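Local coordinates for protein IclR transcriptional regulator (Thermotoga maritima, PDB 1MKM) that probably acts as a transcription factor of the IclR family, binding DNA through a winged helix-turn-helix and carrying a zinc site in its C-terminal domain, at residues B[184-188]-B[199-203]; B[80-84]-B[243-247]. One frame throughout, in Å; residues are numbered along the deposited sequence.

How the interactions relate
Both contacts belong to the C-terminal domain and share helix 226-246, whose residues between E230 and K237 touch side chains of interaction 1 and whose last turn supplies one segment of interaction 2. Interaction 1 closes the short hairpin of 187-190 and 197-205 at the sheet border, while interaction 2 brings helix 79-93 against that last turn, so the hairpin is nested inside the loop closed by interaction 2. Their centres lie 18 Å apart, and they touch where P203 O comes within 4.2 Å of S244 OG. Interaction 1 holds one zinc ligand, C199, whose side chain is about 3 Å from the ion; another ligand, D189, follows V188.

Interaction 1 (B[184-188]-B[199-203]); sequences RGYAV and CVGVP
Y186 lays its CB against the CG2 methyl of V202, 3.6 Å away, and passes close by G201 O. Its CG sits between the backbone N and the carbonyl carbon (chi1 59°), which swings the ring back over its own segment; there R184 CB rests on one ring face, off toward the rim. V200 CG1, across the contact, approaches CD2 of Y186 obliquely at 4.2 Å. The next residue carries the backbone pairing. A187 and G201 form an antiparallel hydrogen-bonded pair: A187 N donates to G201 O at 2.8 Å, in the carbonyl plane, while G201 N reaches A187 O at 3.1 Å from well above that carbonyl's plane. V188 and V200 follow as a non-hydrogen-bonded pair, their CG2 methyls meeting loosely at 4.5 Å, and CA-H...O contacts run from V188 CA to C199 O and from V200 CA to A187 O. G185, with positive phi, makes the turn out of helix 171-184 into this edge strand. C199 and nearby D189 are zinc ligands, and their backbones are hydrogen-bonded to each other. On the side of V200 and V202 the hairpin is covered by helix 226-246, whereas C199 and P203 touch helix 137-143. Beyond V200 and V202, backbone bonds to I217 and V215 continue the sheet into strand 211-220.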
loop_
_atom_site.group_PDB
_atom_site.type_symbol
_atom_site.label_atom_id
_atom_site.label_comp_id
_atom_site.label_asym_id
_atom_site.label_seq_id
_atom_site.Cartn_x
_atom_site.Cartn_y
_atom_site.Cartn_z
ATOM N N ARG B 184 -0.790 -25.508 -40.354
ATOM C CA ARG B 184 -0.128 -25.662 -39.065
ATOM C C ARG B 184 -1.122 -26.048 -37.978
ATOM O O ARG B 184 -0.847 -26.922 -37.149
ATOM C CB ARG B 184 0.581 -24.364 -38.672
ATOM C CG ARG B 184 1.696 -23.950 -39.620
ATOM C CD ARG B 184 2.545 -22.835 -39.023
ATOM N NE ARG B 184 1.750 -21.658 -38.691
ATOM C CZ ARG B 184 1.045 -20.961 -39.575
ATOM N NH1 ARG B 184 1.034 -21.325 -40.851
ATOM N NH2 ARG B 184 0.349 -19.899 -39.185
ATOM N N GLY B 185 -2.282 -25.397 -38.002
ATOM C CA GLY B 185 -3.310 -25.655 -37.012
ATOM C C GLY B 185 -3.348 -24.524 -35.998
ATOM O O GLY B 185 -4.024 -24.620 -34.978
ATOM N N TYR B 186 -2.608 -23.455 -36.280
ATOM C CA TYR B 186 -2.546 -22.284 -35.409
ATOM C C TYR B 186 -2.058 -21.071 -36.196
ATOM O O TYR B 186 -1.650 -21.201 -37.350
ATOM C CB TYR B 186 -1.598 -22.529 -34.229
ATOM C CG TYR B 186 -0.178 -22.852 -34.633
ATOM C CD1 TYR B 186 0.230 -24.176 -34.828
ATOM C CD2 TYR B 186 0.754 -21.836 -34.840
ATOM C CE1 TYR B 186 1.532 -24.481 -35.217
ATOM C CE2 TYR B 186 2.057 -22.126 -35.231
ATOM C CZ TYR B 186 2.439 -23.451 -35.417
ATOM O OH TYR B 186 3.725 -23.744 -35.797
ATOM N N ALA B 187 -2.087 -19.897 -35.569
ATOM C CA ALA B 187 -1.639 -18.676 -36.227
ATOM C C ALA B 187 -0.504 -17.992 -35.491
ATOM O O ALA B 187 -0.144 -18.378 -34.376
ATOM C CB ALA B 187 -2.788 -17.716 -36.371
ATOM N N VAL B 188 0.056 -16.971 -36.130
ATOM C CA VAL B 188 1.146 -16.202 -35.556
ATOM C C VAL B 188 0.974 -14.742 -35.941
ATOM O O VAL B 188 0.684 -14.434 -37.098
ATOM C CB VAL B 188 2.514 -16.681 -36.078
ATOM C CG1 VAL B 188 3.610 -15.762 -35.582
ATOM C CG2 VAL B 188 2.777 -18.121 -35.636
ATOM N N CYS B 199 2.204 -12.917 -31.156
ATOM C CA CYS B 199 1.334 -13.871 -30.474
ATOM C C CYS B 199 1.268 -15.203 -31.208
ATOM O O CYS B 199 1.739 -15.330 -32.332
ATOM C CB CYS B 199 -0.088 -13.305 -30.385
ATOM S SG CYS B 199 -0.191 -11.542 -29.982
ATOM N N VAL B 200 0.682 -16.196 -30.554
ATOM C CA VAL B 200 0.482 -17.502 -31.150
ATOM C C VAL B 200 -0.929 -17.891 -30.726
ATOM O O VAL B 200 -1.269 -17.792 -29.549
ATOM C CB VAL B 200 1.498 -18.551 -30.629
ATOM C CG1 VAL B 200 1.082 -19.934 -31.085
ATOM C CG2 VAL B 200 2.888 -18.235 -31.152
ATOM N N GLY B 201 -1.757 -18.313 -31.678
ATOM C CA GLY B 201 -3.120 -18.660 -31.337
ATOM C C GLY B 201 -3.665 -19.920 -31.975
ATOM O O GLY B 201 -3.224 -20.332 -33.047
ATOM N N VAL B 202 -4.648 -20.509 -31.298
ATOM C CA VAL B 202 -5.320 -21.734 -31.722
ATOM C C VAL B 202 -6.823 -21.547 -31.465
ATOM O O VAL B 202 -7.209 -20.846 -30.527
ATOM C CB VAL B 202 -4.809 -22.939 -30.898
ATOM C CG1 VAL B 202 -5.514 -24.211 -31.317
ATOM C CG2 VAL B 202 -3.315 -23.082 -31.068
ATOM N N PRO B 203 -7.689 -22.159 -32.295
ATOM C CA PRO B 203 -9.146 -22.033 -32.126
ATOM C C PRO B 203 -9.755 -22.941 -31.060
ATOM O O PRO B 203 -9.081 -23.786 -30.479
ATOM C CB PRO B 203 -9.695 -22.377 -33.512
ATOM C CG PRO B 203 -8.543 -22.145 -34.431
ATOM C CD PRO B 203 -7.383 -22.678 -33.636
#

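Interaction 2 (B[80-84]-B[243-247]); sequences IRDIA and ISRKL
Single turns of two helices run side by side in opposite senses, A84 facing I243 with their CA atoms 6.0 Å apart and I80 facing L247 at 7.3 Å. The first turn lies near the start of helix 79-93; the second is the last of helix 226-246, and L247 is the residue where the chain leaves helical geometry. The close approach at the A84 end is possible because only a methyl stands there: A84 CB meets I243 CD1 at 3.7 Å. I83 points toward the partner helix and packs against both I243 and K246, its side chain crossing each obliquely. With chi1 -82° setting CG1 beside the backbone N, the CG2 branch stands anti to that N, touches I243 CG2 at 3.8 Å and presses on K246 CB at 3.5 Å. CD1 of I83 reaches the same K246 CB, also at 3.5 Å, so both methyls of the isoleucine bear tightly on one methylene at the foot of the lysine. From there the lysine chain bends at chi2 and chi4, and its NZ makes a long, weak ion pair with E242. Deeper in the seam L247 sends CD1 back to I80 CG1, 4.2 Å away, closing the apolar row at the helix end. Beneath the pair lies the sheet, with I80 resting on A213, L247 on V212 and I204, and I243 also on I204. An antiparallel pair of helices, far apart in sequence, laid on an antiparallel sheet is consistent with the GAF-like architecture of IclR C-terminal domains.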
loop_
_atom_site.group_PDB
_atom_site.type_symbol
_atom_site.label_atom_id
_atom_site.label_comp_id
_atom_site.label_asym_id
_atom_site.label_seq_id
_atom_site.Cartn_x
_atom_site.Cartn_y
_atom_site.Cartn_z
ATOM N N ILE B 80 -18.004 -21.048 -21.687
ATOM C CA ILE B 80 -16.626 -21.277 -22.096
ATOM C C ILE B 80 -15.634 -20.683 -21.087
ATOM O O ILE B 80 -14.601 -21.280 -20.780
ATOM C CB ILE B 80 -16.353 -20.641 -23.485
ATOM C CG1 ILE B 80 -14.984 -21.084 -24.005
ATOM C CG2 ILE B 80 -16.356 -19.109 -23.373
ATOM C CD1 ILE B 80 -14.600 -20.436 -25.310
ATOM N N ARG B 81 -15.952 -19.504 -20.572
ATOM C CA ARG B 81 -15.075 -18.822 -19.631
ATOM C C ARG B 81 -14.672 -19.709 -18.451
ATOM O O ARG B 81 -13.485 -19.850 -18.138
ATOM C CB ARG B 81 -15.745 -17.535 -19.128
ATOM C CG ARG B 81 -14.841 -16.689 -18.262
ATOM C CD ARG B 81 -15.547 -15.478 -17.734
ATOM N NE ARG B 81 -14.857 -14.950 -16.568
ATOM C CZ ARG B 81 -13.703 -14.289 -16.608
ATOM N NH1 ARG B 81 -13.092 -14.062 -17.764
ATOM N NH2 ARG B 81 -13.154 -13.850 -15.485
ATOM N N ASP B 82 -15.658 -20.311 -17.796
ATOM C CA ASP B 82 -15.387 -21.182 -16.656
ATOM C C ASP B 82 -14.790 -22.509 -17.097
ATOM O O ASP B 82 -14.072 -23.163 -16.341
ATOM C CB ASP B 82 -16.675 -21.420 -15.865
ATOM C CG ASP B 82 -16.955 -20.311 -14.883
ATOM O OD1 ASP B 82 -16.513 -20.424 -13.721
ATOM O OD2 ASP B 82 -17.599 -19.318 -15.277
ATOM N N ILE B 83 -15.095 -22.903 -18.324
ATOM C CA ILE B 83 -14.581 -24.144 -18.876
ATOM C C ILE B 83 -13.095 -24.004 -19.201
ATOM O O ILE B 83 -12.348 -24.986 -19.208
ATOM C CB ILE B 83 -15.339 -24.506 -20.161
ATOM C CG1 ILE B 83 -16.646 -25.202 -19.813
ATOM C CG2 ILE B 83 -14.498 -25.388 -21.061
ATOM C CD1 ILE B 83 -17.401 -25.648 -21.031
ATOM N N ALA B 84 -12.661 -22.773 -19.443
ATOM C CA ALA B 84 -11.278 -22.535 -19.813
ATOM C C ALA B 84 -10.389 -21.854 -18.772
ATOM O O ALA B 84 -9.218 -22.210 -18.626
ATOM C CB ALA B 84 -11.245 -21.741 -21.133
ATOM N N ILE B 243 -10.434 -27.918 -24.023
ATOM C CA ILE B 243 -11.533 -26.963 -23.885
ATOM C C ILE B 243 -12.599 -27.245 -24.925
ATOM O O ILE B 243 -13.784 -27.376 -24.595
ATOM C CB ILE B 243 -11.059 -25.500 -24.087
ATOM C CG1 ILE B 243 -10.005 -25.133 -23.039
ATOM C CG2 ILE B 243 -12.244 -24.553 -23.996
ATOM C CD1 ILE B 243 -9.198 -23.894 -23.385
ATOM N N SER B 244 -12.175 -27.327 -26.182
ATOM C CA SER B 244 -13.087 -27.593 -27.282
ATOM C C SER B 244 -13.984 -28.774 -26.942
ATOM O O SER B 244 -15.192 -28.738 -27.179
ATOM C CB SER B 244 -12.295 -27.890 -28.546
ATOM O OG SER B 244 -11.352 -26.862 -28.771
ATOM N N ARG B 245 -13.386 -29.817 -26.375
ATOM C CA ARG B 245 -14.135 -31.002 -25.982
ATOM C C ARG B 245 -15.359 -30.610 -25.167
ATOM O O ARG B 245 -16.486 -30.948 -25.530
ATOM C CB ARG B 245 -13.243 -31.941 -25.168
ATOM C CG ARG B 245 -12.198 -32.654 -25.999
ATOM C CD ARG B 245 -11.255 -33.451 -25.129
ATOM N NE ARG B 245 -10.366 -34.289 -25.929
ATOM C CZ ARG B 245 -9.345 -34.980 -25.433
ATOM N NH1 ARG B 245 -9.078 -34.929 -24.133
ATOM N NH2 ARG B 245 -8.599 -35.730 -26.235
ATOM N N LYS B 246 -15.132 -29.893 -24.068
ATOM C CA LYS B 246 -16.220 -29.439 -23.206
ATOM C C LYS B 246 -17.333 -28.761 -24.007
ATOM O O LYS B 246 -18.513 -28.868 -23.660
ATOM C CB LYS B 246 -15.684 -28.477 -22.138
ATOM C CG LYS B 246 -15.251 -29.144 -20.830
ATOM C CD LYS B 246 -14.320 -30.317 -21.077
ATOM C CE LYS B 246 -13.737 -30.857 -19.788
ATOM N NZ LYS B 246 -12.758 -29.901 -19.207
ATOM N N LEU B 247 -16.956 -28.065 -25.078
ATOM C CA LEU B 247 -17.930 -27.390 -25.936
ATOM C C LEU B 247 -18.663 -28.396 -26.816
ATOM O O LEU B 247 -19.194 -28.044 -27.872
ATOM C CB LEU B 247 -17.240 -26.351 -26.824
ATOM C CG LEU B 247 -16.999 -24.956 -26.241
ATOM C CD1 LEU B 247 -16.132 -25.029 -25.000
ATOM C CD2 LEU B 247 -16.349 -24.098 -27.308
#